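PDB 4BG2: PatF from Prochloron didemni, which probably acts as a prenyltransferase-family protein in the biosynthesis of patellamides, which are cyanobactin natural products. Local coordinates for residues Arg20-Ala25 with Gly64-Cys69; Leu42-Ser47 with Leu80-Lys85; Ser52-Gln55 with Arg60-Gly63; Lys89-Leu94 with Ile98-Phe103. All coordinates share one frame; numbering follows the deposited sequence.

Contact 1: Arg20-Ala25 with Gly64-Cys69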
loop_
_atom_site.group_PDB
_atom_site.type_symbol
_atom_site.label_atom_id
_atom_site.label_comp_id
_atom_site.label_asym_id
_atom_site.label_seq_id
_atom_site.Cartn_x
_atom_site.Cartn_y
_atom_site.Cartn_z
ATOM N N ARG A 20 -4.548 5.086 16.107
ATOM C CA ARG A 20 -5.636 4.928 17.101
ATOM C C ARG A 20 -6.974 5.530 16.622
ATOM O O ARG A 20 -8.011 4.898 16.717
ATOM C CB ARG A 20 -5.247 5.545 18.433
ATOM C CG ARG A 20 -4.114 4.810 19.148
ATOM C CD ARG A 20 -4.589 3.533 19.832
ATOM N NE ARG A 20 -3.472 2.703 20.305
ATOM C CZ ARG A 20 -2.732 2.978 21.380
ATOM N NH1 ARG A 20 -2.957 4.072 22.103
ATOM N NH2 ARG A 20 -1.745 2.161 21.729
ATOM N N THR A 21 -6.925 6.732 16.071
ATOM C CA THR A 21 -8.128 7.373 15.537
ATOM C C THR A 21 -8.804 6.528 14.465
ATOM O O THR A 21 -10.021 6.427 14.421
ATOM C CB THR A 21 -7.793 8.752 14.992
ATOM O OG1 THR A 21 -7.206 9.512 16.050
ATOM C CG2 THR A 21 -9.055 9.470 14.473
ATOM N N HIS A 22 -8.008 5.856 13.645
ATOM C CA HIS A 22 -8.554 4.955 12.635
ATOM C C HIS A 22 -9.272 3.739 13.248
ATOM O O HIS A 22 -10.383 3.362 12.809
ATOM C CB HIS A 22 -7.424 4.490 11.733
ATOM C CG HIS A 22 -7.862 3.612 10.611
ATOM N ND1 HIS A 22 -8.409 4.113 9.449
ATOM C CD2 HIS A 22 -7.824 2.270 10.460
ATOM C CE1 HIS A 22 -8.684 3.116 8.629
ATOM N NE2 HIS A 22 -8.341 1.985 9.219
ATOM N N GLN A 23 -8.632 3.114 14.242
ATOM C CA GLN A 23 -9.259 2.013 14.973
ATOM C C GLN A 23 -10.592 2.451 15.587
ATOM O O GLN A 23 -11.574 1.709 15.520
ATOM C CB GLN A 23 -8.358 1.510 16.107
ATOM C CG GLN A 23 -7.121 0.775 15.622
ATOM C CD GLN A 23 -6.087 0.577 16.723
ATOM O OE1 GLN A 23 -6.426 0.474 17.913
ATOM N NE2 GLN A 23 -4.805 0.543 16.330
ATOM N N GLU A 24 -10.612 3.632 16.204
ATOM C CA GLU A 24 -11.830 4.120 16.845
ATOM C C GLU A 24 -12.930 4.305 15.807
ATOM O O GLU A 24 -14.028 3.812 15.972
ATOM C CB GLU A 24 -11.595 5.463 17.551
ATOM C CG GLU A 24 -10.580 5.435 18.687
ATOM C CD GLU A 24 -10.426 6.788 19.377
ATOM O OE1 GLU A 24 -10.599 7.846 18.713
ATOM O OE2 GLU A 24 -10.144 6.787 20.596
ATOM N N ALA A 25 -12.615 5.021 14.740
ATOM C CA ALA A 25 -13.594 5.352 13.703
ATOM C C ALA A 25 -14.236 4.136 13.016
ATOM O O ALA A 25 -15.413 4.165 12.675
ATOM C CB ALA A 25 -12.955 6.252 12.664
ATOM N N GLY A 64 -8.443 -2.593 9.942
ATOM C CA GLY A 64 -7.133 -2.660 10.607
ATOM C C GLY A 64 -5.997 -2.813 9.606
ATOM O O GLY A 64 -5.313 -3.833 9.601
ATOM N N ARG A 65 -5.797 -1.784 8.781
ATOM C CA ARG A 65 -4.853 -1.798 7.676
ATOM C C ARG A 65 -4.028 -0.513 7.651
ATOM O O ARG A 65 -4.591 0.597 7.513
ATOM C CB ARG A 65 -5.581 -1.945 6.344
ATOM C CG ARG A 65 -6.422 -3.194 6.222
ATOM C CD ARG A 65 -7.485 -3.049 5.146
ATOM N NE ARG A 65 -6.878 -2.651 3.881
ATOM C CZ ARG A 65 -6.361 -3.488 2.998
ATOM N NH1 ARG A 65 -6.391 -4.804 3.190
ATOM N NH2 ARG A 65 -5.800 -3.001 1.907
ATOM N N TYR A 66 -2.708 -0.660 7.791
ATOM C CA TYR A 66 -1.782 0.455 7.811
ATOM C C TYR A 66 -0.505 0.159 7.059
ATOM O O TYR A 66 0.053 -0.952 7.158
ATOM C CB TYR A 66 -1.355 0.741 9.239
ATOM C CG TYR A 66 -2.495 0.895 10.198
ATOM C CD1 TYR A 66 -3.157 2.109 10.312
ATOM C CD2 TYR A 66 -2.894 -0.158 11.022
ATOM C CE1 TYR A 66 -4.205 2.266 11.191
ATOM C CE2 TYR A 66 -3.933 0.002 11.927
ATOM C CZ TYR A 66 -4.586 1.223 11.996
ATOM O OH TYR A 66 -5.638 1.426 12.872
ATOM N N GLU A 67 -0.017 1.165 6.344
ATOM C CA GLU A 67 1.346 1.180 5.823
ATOM C C GLU A 67 2.020 2.431 6.386
ATOM O O GLU A 67 1.495 3.528 6.256
ATOM C CB GLU A 67 1.399 1.278 4.286
ATOM C CG GLU A 67 0.819 0.160 3.483
ATOM C CD GLU A 67 1.318 -1.195 3.911
ATOM O OE1 GLU A 67 2.597 -1.443 4.215
ATOM O OE2 GLU A 67 0.360 -1.964 3.906
ATOM N N VAL A 68 3.199 2.249 6.987
ATOM C CA VAL A 68 3.976 3.327 7.536
ATOM C C VAL A 68 5.371 3.353 6.927
ATOM O O VAL A 68 6.043 2.305 6.770
ATOM C CB VAL A 68 4.080 3.167 9.054
ATOM C CG1 VAL A 68 4.900 4.310 9.659
ATOM C CG2 VAL A 68 2.689 3.141 9.670
ATOM N N CYS A 69 5.835 4.542 6.583
ATOM C CA CYS A 69 7.238 4.679 6.204
ATOM C C CYS A 69 7.760 6.078 6.429
ATOM O O CYS A 69 6.996 7.044 6.517
ATOM C CB CYS A 69 7.453 4.287 4.738
ATOM S SG CYS A 69 6.680 5.407 3.532
#

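Contact 2: Leu42-Ser47 with Leu80-Lys85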
loop_
_atom_site.group_PDB
_atom_site.type_symbol
_atom_site.label_atom_id
_atom_site.label_comp_id
_atom_site.label_asym_id
_atom_site.label_seq_id
_atom_site.Cartn_x
_atom_site.Cartn_y
_atom_site.Cartn_z
ATOM N N LEU A 42 6.750 3.146 16.291
ATOM C CA LEU A 42 7.353 4.103 17.195
ATOM C C LEU A 42 8.876 4.104 17.116
ATOM O O LEU A 42 9.491 5.089 17.489
ATOM C CB LEU A 42 6.924 3.824 18.639
ATOM C CG LEU A 42 5.473 4.157 18.997
ATOM C CD1 LEU A 42 5.225 3.873 20.477
ATOM C CD2 LEU A 42 5.168 5.604 18.675
ATOM N N GLU A 43 9.471 3.010 16.633
ATOM C CA GLU A 43 10.916 2.918 16.493
ATOM C C GLU A 43 11.457 3.539 15.217
ATOM O O GLU A 43 12.664 3.672 15.077
ATOM C CB GLU A 43 11.372 1.461 16.554
ATOM C CG GLU A 43 11.046 0.762 17.863
ATOM C CD GLU A 43 11.693 -0.614 17.955
ATOM O OE1 GLU A 43 11.657 -1.376 16.963
ATOM O OE2 GLU A 43 12.258 -0.935 19.018
ATOM N N ILE A 44 10.592 3.926 14.281
ATOM C CA ILE A 44 11.062 4.534 13.044
ATOM C C ILE A 44 11.508 5.960 13.322
ATOM O O ILE A 44 10.756 6.754 13.916
ATOM C CB ILE A 44 10.000 4.508 11.934
ATOM C CG1 ILE A 44 9.594 3.066 11.652
ATOM C CG2 ILE A 44 10.558 5.115 10.645
ATOM C CD1 ILE A 44 8.346 2.945 10.823
ATOM N N GLU A 45 12.741 6.277 12.917
ATOM C CA GLU A 45 13.294 7.613 13.129
ATOM C C GLU A 45 12.916 8.576 12.002
ATOM O O GLU A 45 12.706 8.168 10.852
ATOM C CB GLU A 45 14.823 7.565 13.301
ATOM C CG GLU A 45 15.295 7.052 14.668
ATOM C CD GLU A 45 14.691 7.815 15.852
ATOM O OE1 GLU A 45 14.496 9.054 15.746
ATOM O OE2 GLU A 45 14.397 7.172 16.890
ATOM N N GLY A 46 12.835 9.860 12.344
ATOM C CA GLY A 46 12.484 10.901 11.382
ATOM C C GLY A 46 10.980 11.062 11.262
ATOM O O GLY A 46 10.237 10.688 12.151
ATOM N N SER A 47 10.536 11.612 10.146
ATOM C CA SER A 47 9.130 11.884 9.933
ATOM C C SER A 47 8.553 10.761 9.083
ATOM O O SER A 47 9.149 10.377 8.074
ATOM C CB SER A 47 8.980 13.225 9.213
ATOM O OG SER A 47 7.618 13.550 9.033
ATOM N N LEU A 80 14.994 -1.794 5.972
ATOM C CA LEU A 80 14.777 -3.230 6.106
ATOM C C LEU A 80 14.786 -3.723 7.560
ATOM O O LEU A 80 14.073 -4.650 7.908
ATOM C CB LEU A 80 15.801 -4.040 5.288
ATOM C CG LEU A 80 15.663 -3.992 3.751
ATOM C CD1 LEU A 80 16.928 -4.531 3.094
ATOM C CD2 LEU A 80 14.443 -4.747 3.277
ATOM N N THR A 81 15.573 -3.111 8.415
ATOM C CA THR A 81 15.679 -3.599 9.773
ATOM C C THR A 81 14.318 -3.586 10.446
ATOM O O THR A 81 13.989 -4.485 11.190
ATOM C CB THR A 81 16.676 -2.781 10.592
ATOM O OG1 THR A 81 16.309 -1.391 10.540
ATOM C CG2 THR A 81 18.065 -2.971 10.045
ATOM N N HIS A 82 13.509 -2.574 10.150
ATOM C CA HIS A 82 12.157 -2.501 10.709
ATOM C C HIS A 82 11.296 -3.662 10.252
ATOM O O HIS A 82 10.524 -4.221 11.027
ATOM C CB HIS A 82 11.496 -1.152 10.350
ATOM C CG HIS A 82 12.214 0.023 10.932
ATOM N ND1 HIS A 82 12.357 0.203 12.290
ATOM C CD2 HIS A 82 12.892 1.036 10.346
ATOM C CE1 HIS A 82 13.066 1.293 12.516
ATOM N NE2 HIS A 82 13.393 1.821 11.350
ATOM N N ALA A 83 11.418 -4.019 8.984
ATOM C CA ALA A 83 10.662 -5.127 8.427
ATOM C C ALA A 83 11.063 -6.439 9.077
ATOM O O ALA A 83 10.218 -7.209 9.533
ATOM C CB ALA A 83 10.888 -5.210 6.931
ATOM N N PHE A 84 12.358 -6.694 9.125
ATOM C CA PHE A 84 12.854 -7.944 9.708
ATOM C C PHE A 84 12.500 -8.069 11.178
ATOM O O PHE A 84 12.101 -9.133 11.605
ATOM C CB PHE A 84 14.364 -8.096 9.476
ATOM C CG PHE A 84 14.736 -8.267 8.017
ATOM C CD1 PHE A 84 14.071 -9.171 7.202
ATOM C CD2 PHE A 84 15.759 -7.532 7.468
ATOM C CE1 PHE A 84 14.424 -9.345 5.876
ATOM C CE2 PHE A 84 16.129 -7.704 6.145
ATOM C CZ PHE A 84 15.449 -8.594 5.342
ATOM N N LYS A 85 12.644 -6.997 11.956
ATOM C CA LYS A 85 12.214 -7.016 13.365
ATOM C C LYS A 85 10.751 -7.375 13.511
ATOM O O LYS A 85 10.384 -8.134 14.391
ATOM C CB LYS A 85 12.385 -5.654 14.019
ATOM C CG LYS A 85 13.777 -5.335 14.543
ATOM C CD LYS A 85 13.839 -3.838 14.856
ATOM C CE LYS A 85 14.874 -3.495 15.898
ATOM N NZ LYS A 85 16.211 -4.028 15.517
HETATM O O HOH W 1 10.639 -0.893 14.051
HETATM O O HOH W 2 14.446 4.360 11.467
#

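Contact 3: Ser52-Gln55 with Arg60-Gly63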
loop_
_atom_site.group_PDB
_atom_site.type_symbol
_atom_site.label_atom_id
_atom_site.label_comp_id
_atom_site.label_asym_id
_atom_site.label_seq_id
_atom_site.Cartn_x
_atom_site.Cartn_y
_atom_site.Cartn_z
ATOM N N SER A 52 -3.513 4.646 6.249
ATOM C CA SER A 52 -4.532 3.746 6.759
ATOM C C SER A 52 -5.525 3.419 5.629
ATOM O O SER A 52 -5.707 4.203 4.708
ATOM C CB SER A 52 -5.283 4.393 7.933
ATOM O OG SER A 52 -4.410 4.885 8.942
ATOM N N SER A 53 -6.218 2.302 5.729
ATOM C CA SER A 53 -7.245 1.991 4.749
ATOM C C SER A 53 -8.350 1.100 5.307
ATOM O O SER A 53 -8.234 0.520 6.407
ATOM C CB SER A 53 -6.601 1.357 3.525
ATOM O OG SER A 53 -5.991 0.121 3.855
ATOM N N CYS A 54 -9.430 1.032 4.551
ATOM C CA CYS A 54 -10.539 0.133 4.823
ATOM C C CYS A 54 -10.837 -0.645 3.578
ATOM O O CYS A 54 -11.045 -0.069 2.501
ATOM C CB CYS A 54 -11.776 0.905 5.240
ATOM S SG CYS A 54 -11.561 1.819 6.777
ATOM N N GLN A 55 -10.811 -1.960 3.695
ATOM C CA GLN A 55 -11.242 -2.824 2.593
ATOM C C GLN A 55 -12.723 -3.060 2.778
ATOM O O GLN A 55 -13.156 -3.557 3.824
ATOM C CB GLN A 55 -10.500 -4.145 2.601
ATOM C CG GLN A 55 -10.893 -5.095 1.484
ATOM C CD GLN A 55 -9.887 -6.218 1.352
ATOM O OE1 GLN A 55 -9.845 -7.128 2.183
ATOM N NE2 GLN A 55 -9.055 -6.148 0.326
ATOM N N ARG A 60 -19.485 -5.503 4.483
ATOM C CA ARG A 60 -18.344 -5.806 5.367
ATOM C C ARG A 60 -17.267 -4.773 5.191
ATOM O O ARG A 60 -16.979 -4.346 4.074
ATOM C CB ARG A 60 -17.737 -7.175 5.086
ATOM C CG ARG A 60 -18.739 -8.308 5.295
ATOM C CD ARG A 60 -18.058 -9.667 5.416
ATOM N NE ARG A 60 -18.880 -10.625 6.150
ATOM C CZ ARG A 60 -18.945 -10.723 7.480
ATOM N NH1 ARG A 60 -18.237 -9.916 8.264
ATOM N NH2 ARG A 60 -19.731 -11.636 8.036
ATOM N N LEU A 61 -16.665 -4.399 6.306
ATOM C CA LEU A 61 -15.576 -3.451 6.345
ATOM C C LEU A 61 -14.450 -4.019 7.192
ATOM O O LEU A 61 -14.671 -4.408 8.319
ATOM C CB LEU A 61 -16.058 -2.126 6.942
ATOM C CG LEU A 61 -15.061 -0.969 6.927
ATOM C CD1 LEU A 61 -15.769 0.367 6.780
ATOM C CD2 LEU A 61 -14.194 -0.977 8.189
ATOM N N GLN A 62 -13.248 -4.036 6.635
ATOM C CA GLN A 62 -12.047 -4.412 7.379
ATOM C C GLN A 62 -11.120 -3.210 7.481
ATOM O O GLN A 62 -10.568 -2.759 6.491
ATOM C CB GLN A 62 -11.364 -5.581 6.684
ATOM C CG GLN A 62 -10.101 -6.034 7.363
ATOM C CD GLN A 62 -10.297 -6.299 8.846
ATOM O OE1 GLN A 62 -9.683 -5.630 9.697
ATOM N NE2 GLN A 62 -11.177 -7.247 9.164
ATOM N N GLY A 63 -10.988 -2.670 8.688
ATOM C CA GLY A 63 -10.306 -1.396 8.895
ATOM C C GLY A 63 -8.913 -1.433 9.506
ATOM O O GLY A 63 -8.277 -0.391 9.636
#

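Contact 4: Lys89-Leu94 with Ile98-Phe103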
loop_
_atom_site.group_PDB
_atom_site.type_symbol
_atom_site.label_atom_id
_atom_site.label_comp_id
_atom_site.label_asym_id
_atom_site.label_seq_id
_atom_site.Cartn_x
_atom_site.Cartn_y
_atom_site.Cartn_z
ATOM N N LYS A 89 9.085 -10.743 15.299
ATOM C CA LYS A 89 8.061 -10.718 16.343
ATOM C C LYS A 89 6.785 -11.497 15.946
ATOM O O LYS A 89 6.234 -12.258 16.735
ATOM C CB LYS A 89 7.751 -9.276 16.754
ATOM C CG LYS A 89 8.994 -8.568 17.284
ATOM C CD LYS A 89 8.762 -7.598 18.430
ATOM C CE LYS A 89 9.945 -7.644 19.388
ATOM N NZ LYS A 89 9.605 -6.883 20.616
ATOM N N ILE A 90 6.367 -11.389 14.703
ATOM C CA ILE A 90 5.134 -12.044 14.271
ATOM C C ILE A 90 5.301 -13.559 14.144
ATOM O O ILE A 90 4.414 -14.322 14.517
ATOM C CB ILE A 90 4.614 -11.391 12.979
ATOM C CG1 ILE A 90 4.098 -9.989 13.327
ATOM C CG2 ILE A 90 3.516 -12.223 12.328
ATOM C CD1 ILE A 90 3.925 -9.076 12.146
ATOM N N ASP A 91 6.428 -13.987 13.604
ATOM C CA ASP A 91 6.658 -15.407 13.357
ATOM C C ASP A 91 6.640 -16.187 14.665
ATOM O O ASP A 91 6.064 -17.278 14.730
ATOM C CB ASP A 91 7.979 -15.629 12.621
ATOM C CG ASP A 91 7.817 -16.479 11.375
ATOM O OD1 ASP A 91 7.019 -17.448 11.382
ATOM O OD2 ASP A 91 8.516 -16.192 10.380
ATOM N N SER A 92 7.220 -15.606 15.716
ATOM C CA SER A 92 7.267 -16.265 17.008
ATOM C C SER A 92 5.899 -16.444 17.686
ATOM O O SER A 92 5.816 -17.072 18.743
ATOM C CB SER A 92 8.229 -15.544 17.956
ATOM O OG SER A 92 8.070 -14.158 17.911
ATOM N N GLN A 93 4.840 -15.914 17.089
ATOM C CA GLN A 93 3.481 -16.137 17.574
ATOM C C GLN A 93 2.987 -17.520 17.183
ATOM O O GLN A 93 3.047 -17.901 16.011
ATOM C CB GLN A 93 2.537 -15.093 16.976
ATOM C CG GLN A 93 1.164 -15.038 17.626
ATOM C CD GLN A 93 1.226 -14.655 19.085
ATOM O OE1 GLN A 93 2.215 -14.081 19.553
ATOM N NE2 GLN A 93 0.158 -14.956 19.816
ATOM N N LEU A 94 2.496 -18.271 18.165
ATOM C CA LEU A 94 1.925 -19.597 17.913
ATOM C C LEU A 94 0.713 -19.468 16.996
ATOM O O LEU A 94 -0.122 -18.567 17.162
ATOM C CB LEU A 94 1.512 -20.298 19.212
ATOM C CG LEU A 94 0.943 -21.716 19.015
ATOM C CD1 LEU A 94 2.051 -22.704 18.666
ATOM C CD2 LEU A 94 0.166 -22.208 20.227
ATOM N N ILE A 98 4.716 -17.706 8.463
ATOM C CA ILE A 98 5.058 -16.674 7.521
ATOM C C ILE A 98 6.047 -17.229 6.502
ATOM O O ILE A 98 7.125 -17.666 6.868
ATOM C CB ILE A 98 5.713 -15.473 8.252
ATOM C CG1 ILE A 98 4.725 -14.779 9.180
ATOM C CG2 ILE A 98 6.253 -14.462 7.263
ATOM C CD1 ILE A 98 3.583 -14.096 8.472
ATOM N N ASN A 99 5.693 -17.163 5.225
ATOM C CA ASN A 99 6.631 -17.479 4.165
ATOM C C ASN A 99 7.289 -16.210 3.694
ATOM O O ASN A 99 6.699 -15.434 2.910
ATOM C CB ASN A 99 5.952 -18.192 2.998
ATOM C CG ASN A 99 6.945 -18.683 1.957
ATOM O OD1 ASN A 99 8.104 -18.278 1.930
ATOM N ND2 ASN A 99 6.488 -19.560 1.099
ATOM N N ARG A 100 8.519 -15.997 4.158
ATOM C CA ARG A 100 9.246 -14.786 3.820
ATOM C C ARG A 100 10.270 -14.970 2.692
ATOM O O ARG A 100 11.050 -14.083 2.442
ATOM C CB ARG A 100 9.903 -14.176 5.074
ATOM C CG ARG A 100 10.842 -15.054 5.893
ATOM C CD ARG A 100 11.553 -14.213 6.940
ATOM N NE ARG A 100 10.947 -14.384 8.247
ATOM C CZ ARG A 100 11.323 -13.773 9.371
ATOM N NH1 ARG A 100 12.316 -12.893 9.403
ATOM N NH2 ARG A 100 10.664 -14.052 10.490
ATOM N N ASP A 101 10.220 -16.090 1.984
ATOM C CA ASP A 101 11.199 -16.387 0.947
ATOM C C ASP A 101 11.307 -15.270 -0.105
ATOM O O ASP A 101 12.405 -14.796 -0.351
ATOM C CB ASP A 101 10.920 -17.754 0.298
ATOM C CG ASP A 101 11.207 -18.927 1.251
ATOM O OD1 ASP A 101 11.651 -18.678 2.409
ATOM O OD2 ASP A 101 10.999 -20.097 0.857
ATOM N N SER A 102 10.187 -14.812 -0.680
ATOM C CA SER A 102 10.265 -13.812 -1.762
ATOM C C SER A 102 10.843 -12.511 -1.289
ATOM O O SER A 102 11.728 -11.939 -1.933
ATOM C CB SER A 102 8.892 -13.527 -2.363
ATOM O OG SER A 102 8.414 -14.653 -3.053
ATOM N N PHE A 103 10.351 -12.026 -0.155
ATOM C CA PHE A 103 10.893 -10.788 0.419
ATOM C C PHE A 103 12.395 -10.892 0.796
ATOM O O PHE A 103 13.181 -9.980 0.512
ATOM C CB PHE A 103 10.085 -10.364 1.645
ATOM C CG PHE A 103 10.520 -9.058 2.218
ATOM C CD1 PHE A 103 10.243 -7.871 1.549
ATOM C CD2 PHE A 103 11.205 -9.000 3.417
ATOM C CE1 PHE A 103 10.664 -6.653 2.043
ATOM C CE2 PHE A 103 11.627 -7.785 3.921
ATOM C CZ PHE A 103 11.353 -6.608 3.234
#

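Contact 1: Arg20-Ala25 with Gly64-Cys69
Tyr66 reaches from strand 60-70 toward helix 3-25 and ends between two consecutive helical residues, His22 and Gln23. The phenol and the imidazole slide past each other in opposite directions. Their planes stand 70° apart with centroids separated by 5.3 Å, an oblique pairing that is neither a stack nor an edge-to-face arrangement. Near the plane of the imidazole, Tyr66 OH meets the ring edge at His22 CD2, 3.4 Å away, while Tyr66 CE1 approaches the same carbon to 3.7 Å. The imidazole reaches the strand because His22 CG lies opposite the backbone N (chi1 -177°). Gln23 crosses the phenol at about a right angle: its methylene CG sits 3.2 Å from Tyr66 OH, and its amide plane is turned 65° from the ring. No hydrogen bond joins the two segments, and the polar atoms find partners in neighbouring elements instead. His22 ND1 bonds to Tyr300 OH, Gln23 NE2 to Glu38, and Tyr66 OH makes a weak bond to Val19 O, earlier in the same helix. Leu34 and Phe37 of helix 34-42 also pack on the phenol. Replacing Tyr66 by an alanine would probably open a gap between helix and strand, leaving the edge of the His22 ring and the Gln23 methylene without their aromatic neighbour. The contact lays helix 3-25, running nearly antiparallel to the strand, against a closed antiparallel sheet, consistent with the helix-clad barrel of the prenyltransferase family named for this protein.

Contact 2: Leu42-Ser47 with Leu80-Lys85
Ile44 sets a methylene squarely over the imidazole of His82, the principal apolar interaction between the loop and the helix. In this CH-pi contact CG1 lies 3.9 Å from the ring centroid and only 2° off the ring normal. Ile44 CG1 takes up the position opposite the carbonyl carbon (chi1 -59°), which brings it rather than the CG2 branch over the ring. Van der Waals contacts of the backbone complete the fit, with Glu43 O 3.5 Å from His82 CE1 and Ile44 CA close to the same carbon. The loop connects helix 34-42 to strand 48-57, and His82 belongs to helix 79-91, so the contact ties the loop before strand 48-57 to one of the helices on the outside of the barrel; His82 also touches Ile121 of strand 116-124. Polar communication runs through water. One molecule links His82 ND1, at 2.7 Å, to Glu43 OE1, to which it donates; a second, in the ring plane, lies 2.8 Å from His82 NE2 and accepts from Glu45 N. A leucine in place of His82 would probably leave both waters without their helical partner and deprive the Ile44 methylene of its flat aromatic seat. Glu43 OE1 packs 3.9 Å from the methylene Lys85 CD but remains 5.5 Å from the ammonium nitrogen Lys85 NZ, too far for a salt bridge, though the opposite charges would probably attract weakly.

Contact 3: Ser52-Gln55 with Arg60-Gly63
Gln55 and Gln62 form a hydrogen-bonded antiparallel pair in the beta hairpin of strands 48-57 and 60-70, the first two strands of the barrel. Two backbone bonds close the ring between them: Gln62 N donates to Gln55 O at 2.9 Å, almost straight at 171° and in the carbonyl plane, while Gln55 N donates to Gln62 O with a more bent geometry of 155°, the donor tilted out of that carbonyl plane. Each acceptor also receives a CA-H...O contact, from Cys54 CA to Gln62 O at 3.3 Å and from Leu61 CA to Gln55 O at 3.5 Å. The glutamine side chains leave from one face of the sheet, whereas Cys54 and Leu61 meet on the other, where the thiol Cys54 SG lies 4.1 Å from the methyl Leu61 CD2. Leu61 CG, placed opposite the backbone N (chi1 -174°), also comes alongside Cys54 CB. Phe26, just after helix 3-25, packs on both residues, and His22 of that helix touches Cys54.

Farther along, the pairing shifts by one residue: Ser53 bonds to Arg65 through its backbone and through OG, which accepts from Arg65 NE, so Gly63 and Gly64 together face Cys54, consistent with a beta bulge. Within strand 60-70, Gln62 OE1, its chain bent at chi2, accepts from Gly64 N. At the shift itself Cys54 SG rests 4.0 Å from Gly63 CA.

Contact 4: Lys89-Leu94 with Ile98-Phe103
Asp91 and Arg100 form a salt bridge across the corner where helix 79-91 gives way to helix 101-110, a helix-loop-helix connection on the outside of the barrel. Arg100 NH2 donates to Asp91 OD2 at 3.0 Å, nearly straight at 174°. The oxygen uses its anti lone pair, facing away from OD1, and lies in the guanidinium plane; carboxylate and guanidinium are only 12° from coplanar, so the bond is made edge to edge. The arginine chain bends at chi3 to bring NH2 there. Its other terminal nitrogen, NH1, forms a salt bridge with Asp88, almost one turn before Asp91, so the guanidinium bridges two acids on the same helix and its rotation is likely to be restrained.

Van der Waals contacts lie beside this ionic pair. Ile98 CB packs against the Asp91 carboxylate, 3.6 Å from Asp91 OD2, and the apolar pair is Ile98 CG1 with Ile90 CG2 at 4.2 Å. Phe182 touches both isoleucines, and Leu180 of strand 173-181 packs on Ile98 and on Arg100, which joins the corner to the barrel wall.

Hydrogen bonds within each segment shape the two helix ends. At the close of the first helix, Gln93 N bonds to Ile90 O at 3.1 Å. Arg100 occupies the N-cap position of the second, inside an Asx turn in which Asn99 OD1 accepts from Asp101 N at 3.0 Å.

Contact 1 is the buried member of the set, while contacts 2, 3 and 4 are only partly buried. Contacts 1 and 3 share strand 60-70 and lie about 9 Å apart between centres: one lays a helix on the sheet through side-chain packing, the other builds the sheet through backbone bonds. Contacts 2 and 4 share helix 79-91, in its first half and at its C-terminal end, and Phe103 links them by packing against Leu80, Ala83 and Phe84. They differ from contact 1 in joining their segments by polar side-chain links as well as packing: bridging waters in contact 2, a direct salt bridge in contact 4. Val68 on Ile44 joins contact 1 to contact 2.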